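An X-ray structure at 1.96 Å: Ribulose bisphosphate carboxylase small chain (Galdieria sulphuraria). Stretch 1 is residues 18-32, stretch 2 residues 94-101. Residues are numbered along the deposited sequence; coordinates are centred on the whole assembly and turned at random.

Stretch 1 18-32: QIKKQIDYMISKKLA
Stretch 2, residues 94-101: TIISFIVN

A helix packs antiparallel across one face of a β-strand through apolar side chains, with no direct hydrogen bond between the two and a single water bridging them at one end. Helix 18-28, which begins earlier in the chain and is held by i to i+4 bonds such as Ile-23 N to Ile-19 O (2.9 Å), runs at 167° to strand 96-99, their axes 11.1 Å apart at closest approach. Ile-19 lies over Val-100 (CA to CA 7.8 Å), Met-26 over Ile-96 (8.4 Å) and Leu-31 over Ile-95 (8.7 Å). The two stretches bury 423 Å² between them, both sides summed.

The extended strand alternates: Ile-96 (t, t) and Phe-98 (chi1 p, chi2 -89°) point toward the helix, Ser-97 away. The chain turns corners at 95 and 100, where psi falls near 0°, and Ile-95 (p, t) and Val-100 (m) also face the helix.

Ile-19 (m, t) starts sideways, but its longer arm carries CD1 to 3.8 Å from CG1 of the compact Val-100. Phe-98 offers a broad apolar ring: Gln-22 (m, m) lays its aliphatic CB 3.8 Å from Phe-98 CZ. Gln-22 is buried, and its OE1 is hydrogen-bonded elsewhere in the structure. Flexible Met-26 (m, t, p) reaches two neighbours: CE lies 4.0 Å from Ile-96 CG2, and SD sits at the Phe-98 ring edge, 4.4 Å from CE1.

Tyr-25 (t, chi2 84°) suits the partly exposed margin. Its CE2 approaches Ile-96 CD1 at 4.3 Å, and its OH donates to a water (2.8 Å to the water O) that donates to Ile-95 O (2.9 Å from the water O).

The helix ends in a Schellman motif: Lys-30 adopts positive phi (69/32), with Lys-30 N bonded to Ile-27 O (2.9 Å) and Leu-31 N to Met-26 O (3.0 Å). Apolar Leu-31 (m, t; -81/147) directs CD1 to 3.8 Å from Ile-95 CG1, continuing the contact beyond the helix.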

ATOM      1  N   GLN B  18     -14.648 -60.518   3.471  1.00 11.84           N
ATOM      2  CA  GLN B  18     -13.955 -59.363   4.008  1.00 11.24           C
ATOM      3  C   GLN B  18     -14.855 -58.130   4.119  1.00  9.76           C
ATOM      4  O   GLN B  18     -14.843 -57.467   5.163  1.00 15.76           O
ATOM      5  CB  GLN B  18     -12.680 -59.077   3.216  1.00  6.78           C
ATOM      6  CG  GLN B  18     -11.672 -60.130   3.500  1.00  6.39           C
ATOM      7  CD  GLN B  18     -10.458 -59.977   2.662  1.00 13.00           C
ATOM      8  OE1 GLN B  18     -10.530 -59.905   1.437  1.00 15.12           O
ATOM      9  NE2 GLN B  18      -9.330 -59.876   3.309  1.00 15.30           N
ATOM     10  N   ILE B  19     -15.702 -57.895   3.116  1.00  6.32           N
ATOM     11  CA  ILE B  19     -16.498 -56.704   3.109  1.00  8.75           C
ATOM     12  C   ILE B  19     -17.495 -56.823   4.272  1.00 12.15           C
ATOM     13  O   ILE B  19     -17.695 -55.892   5.078  1.00 10.81           O
ATOM     14  CB  ILE B  19     -17.200 -56.551   1.778  1.00 10.34           C
ATOM     15  CG1 ILE B  19     -16.154 -56.129   0.738  1.00  7.77           C
ATOM     16  CG2 ILE B  19     -18.316 -55.523   1.900  1.00 10.50           C
ATOM     17  CD1 ILE B  19     -16.628 -56.140  -0.603  1.00 12.15           C
ATOM     18  N   LYS B  20     -18.051 -58.011   4.395  1.00 11.80           N
ATOM     19  CA  LYS B  20     -19.048 -58.268   5.368  1.00 13.91           C
ATOM     20  C   LYS B  20     -18.485 -57.973   6.778  1.00 11.18           C
ATOM     21  O   LYS B  20     -19.209 -57.440   7.611  1.00  9.07           O
ATOM     22  CB  LYS B  20     -19.510 -59.720   5.177  1.00 18.21           C
ATOM     23  CG  LYS B  20     -20.604 -60.156   6.044  1.00 23.06           C
ATOM     24  CD  LYS B  20     -20.087 -60.762   7.290  1.00 25.89           C
ATOM     25  CE  LYS B  20     -21.252 -61.015   8.276  1.00 26.98           C
ATOM     26  NZ  LYS B  20     -20.685 -61.510   9.571  1.00 28.38           N
ATOM     27  N   LYS B  21     -17.213 -58.307   7.032  1.00  7.20           N
ATOM     28  CA  LYS B  21     -16.655 -58.066   8.328  1.00  8.29           C
ATOM     29  C   LYS B  21     -16.424 -56.552   8.551  1.00 13.80           C
ATOM     30  O   LYS B  21     -16.572 -56.099   9.680  1.00 14.41           O
ATOM     31  CB  LYS B  21     -15.390 -58.863   8.609  1.00 12.21           C
ATOM     32  CG  LYS B  21     -15.577 -60.388   8.453  1.00 16.08           C
ATOM     33  CD  LYS B  21     -14.298 -61.174   8.844  1.00 21.91           C
ATOM     34  CE  LYS B  21     -14.465 -62.740   8.640  1.00 24.51           C
ATOM     35  NZ  LYS B  21     -14.808 -63.208   7.255  1.00 29.76           N
ATOM     36  N   GLN B  22     -16.088 -55.792   7.487  1.00 11.26           N
ATOM     37  CA  GLN B  22     -16.061 -54.338   7.590  1.00 11.38           C
ATOM     38  C   GLN B  22     -17.454 -53.731   7.855  1.00 11.80           C
ATOM     39  O   GLN B  22     -17.554 -52.788   8.621  1.00 15.46           O
ATOM     40  CB  GLN B  22     -15.365 -53.667   6.404  1.00  7.63           C
ATOM     41  CG  GLN B  22     -13.944 -54.134   6.101  1.00 11.04           C
ATOM     42  CD  GLN B  22     -13.034 -53.939   7.262  1.00 12.29           C
ATOM     43  OE1 GLN B  22     -13.042 -52.885   7.931  1.00 15.24           O
ATOM     44  NE2 GLN B  22     -12.275 -54.988   7.574  1.00 16.92           N
ATOM     45  N   ILE B  23     -18.514 -54.259   7.272  1.00 12.73           N
ATOM     46  CA  ILE B  23     -19.862 -53.777   7.640  1.00 14.44           C
ATOM     47  C   ILE B  23     -20.143 -54.023   9.147  1.00 16.36           C
ATOM     48  O   ILE B  23     -20.611 -53.128   9.857  1.00 13.96           O
ATOM     49  CB  ILE B  23     -20.963 -54.464   6.815  1.00 16.76           C
ATOM     50  CG1 ILE B  23     -20.703 -54.405   5.310  1.00 17.89           C
ATOM     51  CG2 ILE B  23     -22.293 -53.822   7.033  1.00 14.65           C
ATOM     52  CD1 ILE B  23     -19.979 -53.186   4.926  1.00 21.25           C
ATOM     53  N   ASP B  24     -19.851 -55.240   9.635  1.00 12.94           N
ATOM     54  CA  ASP B  24     -19.929 -55.509  11.075  1.00 13.95           C
ATOM     55  C   ASP B  24     -19.232 -54.403  11.917  1.00 12.76           C
ATOM     56  O   ASP B  24     -19.770 -53.887  12.891  1.00 12.96           O
ATOM     57  CB  ASP B  24     -19.310 -56.874  11.360  1.00 11.56           C
ATOM     58  CG  ASP B  24     -20.248 -58.044  10.985  1.00 15.31           C
ATOM     59  OD1 ASP B  24     -19.760 -59.139  10.658  1.00 12.10           O
ATOM     60  OD2 ASP B  24     -21.492 -57.875  11.015  1.00 19.54           O
ATOM     61  N   TYR B  25     -18.025 -54.013  11.526  1.00 11.83           N
ATOM     62  CA  TYR B  25     -17.323 -53.034  12.310  1.00 10.38           C
ATOM     63  C   TYR B  25     -18.126 -51.699  12.283  1.00  8.66           C
ATOM     64  O   TYR B  25     -18.403 -51.064  13.322  1.00  2.39           O
ATOM     65  CB  TYR B  25     -15.876 -52.883  11.750  1.00 14.27           C
ATOM     66  CG  TYR B  25     -15.197 -51.589  12.177  1.00 17.39           C
ATOM     67  CD1 TYR B  25     -14.551 -51.472  13.408  1.00 17.14           C
ATOM     68  CD2 TYR B  25     -15.199 -50.473  11.298  1.00 19.48           C
ATOM     69  CE1 TYR B  25     -13.949 -50.245  13.796  1.00 21.24           C
ATOM     70  CE2 TYR B  25     -14.610 -49.251  11.657  1.00 22.18           C
ATOM     71  CZ  TYR B  25     -13.998 -49.143  12.909  1.00 22.63           C
ATOM     72  OH  TYR B  25     -13.432 -47.910  13.213  1.00 27.76           O
ATOM     73  N   MET B  26     -18.485 -51.273  11.076  1.00  7.96           N
ATOM     74  CA  MET B  26     -19.276 -50.049  10.919  1.00 12.57           C
ATOM     75  C   MET B  26     -20.522 -50.044  11.803  1.00 11.17           C
ATOM     76  O   MET B  26     -20.873 -49.030  12.411  1.00 12.59           O
ATOM     77  CB  MET B  26     -19.641 -49.818   9.441  1.00 10.18           C
ATOM     78  CG  MET B  26     -18.359 -49.868   8.597  1.00 14.52           C
ATOM     79  SD  MET B  26     -18.682 -49.612   6.858  1.00 17.28           S
ATOM     80  CE  MET B  26     -19.376 -48.008   6.913  1.00 17.54           C
ATOM     81  N   ILE B  27     -21.184 -51.192  11.858  1.00 12.91           N
ATOM     82  CA  ILE B  27     -22.417 -51.334  12.603  1.00 12.55           C
ATOM     83  C   ILE B  27     -22.115 -51.214  14.072  1.00 15.93           C
ATOM     84  O   ILE B  27     -22.843 -50.567  14.806  1.00 14.92           O
ATOM     85  CB  ILE B  27     -23.101 -52.661  12.302  1.00 14.74           C
ATOM     86  CG1 ILE B  27     -23.635 -52.725  10.851  1.00  9.96           C
ATOM     87  CG2 ILE B  27     -24.292 -52.930  13.257  1.00 15.83           C
ATOM     88  CD1 ILE B  27     -24.321 -54.058  10.583  1.00 15.85           C
ATOM     89  N   SER B  28     -21.024 -51.830  14.508  1.00 16.11           N
ATOM     90  CA  SER B  28     -20.693 -51.807  15.907  1.00 16.75           C
ATOM     91  C   SER B  28     -20.339 -50.377  16.278  1.00 16.92           C
ATOM     92  O   SER B  28     -20.519 -50.000  17.405  1.00 18.11           O
ATOM     93  CB  SER B  28     -19.532 -52.746  16.164  1.00 14.31           C
ATOM     94  OG  SER B  28     -18.345 -52.054  15.759  1.00 25.03           O
ATOM     95  N   LYS B  29     -19.921 -49.563  15.303  1.00 19.08           N
ATOM     96  CA  LYS B  29     -19.562 -48.159  15.533  1.00 16.15           C
ATOM     97  C   LYS B  29     -20.750 -47.234  15.363  1.00 16.40           C
ATOM     98  O   LYS B  29     -20.640 -46.011  15.443  1.00 19.32           O
ATOM     99  CB  LYS B  29     -18.539 -47.729  14.486  1.00 15.33           C
ATOM    100  CG  LYS B  29     -17.103 -47.783  14.953  1.00 18.84           C
ATOM    101  CD  LYS B  29     -16.940 -48.865  15.962  1.00 20.10           C
ATOM    102  CE  LYS B  29     -15.677 -48.597  16.814  1.00 26.20           C
ATOM    103  NZ  LYS B  29     -15.258 -47.133  16.715  1.00 28.98           N
ATOM    104  N   LYS B  30     -21.870 -47.806  15.008  1.00 15.05           N
ATOM    105  CA  LYS B  30     -23.080 -47.056  14.896  1.00 17.23           C
ATOM    106  C   LYS B  30     -23.032 -46.080  13.718  1.00 16.30           C
ATOM    107  O   LYS B  30     -23.639 -45.018  13.801  1.00 12.91           O
ATOM    108  CB  LYS B  30     -23.295 -46.312  16.219  1.00 21.40           C
ATOM    109  CG  LYS B  30     -23.410 -47.318  17.393  1.00 27.05           C
ATOM    110  CD  LYS B  30     -22.823 -46.814  18.729  1.00 31.05           C
ATOM    111  CE  LYS B  30     -23.641 -45.604  19.254  1.00 33.31           C
ATOM    112  NZ  LYS B  30     -23.680 -45.448  20.745  1.00 34.59           N
ATOM    113  N   LEU B  31     -22.327 -46.428  12.642  1.00 10.03           N
ATOM    114  CA  LEU B  31     -22.222 -45.522  11.491  1.00 12.17           C
ATOM    115  C   LEU B  31     -23.441 -45.543  10.532  1.00 11.18           C
ATOM    116  O   LEU B  31     -24.069 -46.586  10.363  1.00 15.19           O
ATOM    117  CB  LEU B  31     -20.992 -45.915  10.694  1.00  8.84           C
ATOM    118  CG  LEU B  31     -19.701 -46.005  11.472  1.00 10.43           C
ATOM    119  CD1 LEU B  31     -18.548 -46.201  10.440  1.00  7.71           C
ATOM    120  CD2 LEU B  31     -19.435 -44.715  12.330  1.00 10.39           C
ATOM    121  N   ALA B  32     -23.797 -44.419   9.892  1.00  7.31           N
ATOM    122  CA  ALA B  32     -24.620 -44.467   8.676  1.00  8.88           C
ATOM    123  C   ALA B  32     -23.753 -45.033   7.525  1.00 10.02           C
ATOM    124  O   ALA B  32     -22.536 -44.781   7.456  1.00 12.33           O
ATOM    125  CB  ALA B  32     -25.098 -43.033   8.324  1.00 12.13           C
ATOM    126  N   THR B  94     -16.974 -38.510   7.705  1.00  5.14           N
ATOM    127  CA  THR B  94     -16.476 -39.836   7.369  1.00  5.41           C
ATOM    128  C   THR B  94     -15.397 -40.344   8.325  1.00  7.90           C
ATOM    129  O   THR B  94     -14.504 -39.594   8.708  1.00 10.60           O
ATOM    130  CB  THR B  94     -15.942 -39.795   5.956  1.00  4.24           C
ATOM    131  OG1 THR B  94     -17.021 -39.392   5.063  1.00  7.09           O
ATOM    132  CG2 THR B  94     -15.399 -41.161   5.540  1.00  4.92           C
ATOM    133  N   ILE B  95     -15.499 -41.603   8.760  1.00  6.64           N
ATOM    134  CA  ILE B  95     -14.437 -42.239   9.476  1.00  6.00           C
ATOM    135  C   ILE B  95     -13.887 -43.506   8.796  1.00  7.82           C
ATOM    136  O   ILE B  95     -12.968 -44.107   9.326  1.00  3.47           O
ATOM    137  CB  ILE B  95     -14.763 -42.562  10.972  1.00  9.16           C
ATOM    138  CG1 ILE B  95     -15.772 -43.681  11.082  1.00  6.78           C
ATOM    139  CG2 ILE B  95     -15.185 -41.293  11.800  1.00  3.96           C
ATOM    140  CD1 ILE B  95     -15.641 -44.413  12.527  1.00 11.74           C
ATOM    141  N   ILE B  96     -14.441 -43.910   7.644  1.00  4.02           N
ATOM    142  CA  ILE B  96     -13.865 -45.006   6.898  1.00  3.85           C
ATOM    143  C   ILE B  96     -14.465 -44.932   5.496  1.00  7.01           C
ATOM    144  O   ILE B  96     -15.655 -44.541   5.351  1.00  5.52           O
ATOM    145  CB  ILE B  96     -14.176 -46.361   7.575  1.00  6.81           C
ATOM    146  CG1 ILE B  96     -13.508 -47.501   6.849  1.00  8.40           C
ATOM    147  CG2 ILE B  96     -15.655 -46.657   7.589  1.00  4.56           C
ATOM    148  CD1 ILE B  96     -13.684 -48.826   7.529  1.00 11.62           C
ATOM    149  N   SER B  97     -13.671 -45.288   4.493  1.00  3.82           N
ATOM    150  CA  SER B  97     -14.101 -45.226   3.044  1.00  3.55           C
ATOM    151  C   SER B  97     -13.191 -46.154   2.226  1.00  6.10           C
ATOM    152  O   SER B  97     -11.990 -45.926   2.156  1.00  9.02           O
ATOM    153  CB  SER B  97     -14.011 -43.797   2.556  1.00  3.26           C
ATOM    154  OG  SER B  97     -14.164 -43.665   1.160  1.00  6.93           O
ATOM    155  N   PHE B  98     -13.739 -47.243   1.664  1.00  6.78           N
ATOM    156  CA  PHE B  98     -12.884 -48.156   0.929  1.00  5.43           C
ATOM    157  C   PHE B  98     -13.568 -48.633  -0.358  1.00  6.45           C
ATOM    158  O   PHE B  98     -14.838 -48.699  -0.513  1.00  6.56           O
ATOM    159  CB  PHE B  98     -12.484 -49.339   1.831  1.00  7.32           C
ATOM    160  CG  PHE B  98     -13.649 -50.078   2.363  1.00 13.08           C
ATOM    161  CD1 PHE B  98     -14.237 -49.699   3.555  1.00 13.81           C
ATOM    162  CD2 PHE B  98     -14.183 -51.163   1.662  1.00 16.05           C
ATOM    163  CE1 PHE B  98     -15.323 -50.386   4.051  1.00 11.30           C
ATOM    164  CE2 PHE B  98     -15.277 -51.846   2.152  1.00 16.33           C
ATOM    165  CZ  PHE B  98     -15.859 -51.435   3.356  1.00 16.65           C
ATOM    166  N   ILE B  99     -12.712 -48.974  -1.293  1.00  7.35           N
ATOM    167  CA  ILE B  99     -13.116 -49.379  -2.586  1.00  8.08           C
ATOM    168  C   ILE B  99     -13.586 -50.844  -2.567  1.00  8.36           C
ATOM    169  O   ILE B  99     -12.914 -51.732  -2.011  1.00  5.91           O
ATOM    170  CB  ILE B  99     -11.960 -49.266  -3.613  1.00 11.16           C
ATOM    171  CG1 ILE B  99     -11.367 -47.862  -3.636  1.00 12.26           C
ATOM    172  CG2 ILE B  99     -12.422 -49.662  -5.018  1.00 11.54           C
ATOM    173  CD1 ILE B  99     -12.207 -46.891  -4.207  1.00  8.21           C
ATOM    174  N   VAL B 100     -14.749 -51.063  -3.198  1.00  7.28           N
ATOM    175  CA  VAL B 100     -15.366 -52.420  -3.364  1.00  8.73           C
ATOM    176  C   VAL B 100     -15.600 -52.777  -4.820  1.00  8.55           C
ATOM    177  O   VAL B 100     -16.098 -53.871  -5.151  1.00 12.35           O
ATOM    178  CB  VAL B 100     -16.713 -52.543  -2.634  1.00  4.99           C
ATOM    179  CG1 VAL B 100     -16.547 -52.341  -1.189  1.00  4.85           C
ATOM    180  CG2 VAL B 100     -17.747 -51.550  -3.242  1.00  9.62           C
ATOM    181  N   ASN B 101     -15.312 -51.843  -5.708  1.00  8.24           N
ATOM    182  CA  ASN B 101     -15.253 -52.198  -7.130  1.00  9.30           C
ATOM    183  C   ASN B 101     -14.358 -51.287  -7.903  1.00  9.27           C
ATOM    184  O   ASN B 101     -14.474 -50.071  -7.750  1.00  7.01           O
ATOM    185  CB  ASN B 101     -16.649 -52.107  -7.705  1.00  8.33           C
ATOM    186  CG  ASN B 101     -16.752 -52.722  -9.079  1.00 14.27           C
ATOM    187  OD1 ASN B 101     -16.885 -52.015 -10.073  1.00 15.92           O
ATOM    188  ND2 ASN B 101     -16.683 -54.034  -9.149  1.00  9.94           N
TER
HETATM  189  O   HOH W   1     -12.334 -46.026  11.425  1.00 16.62           O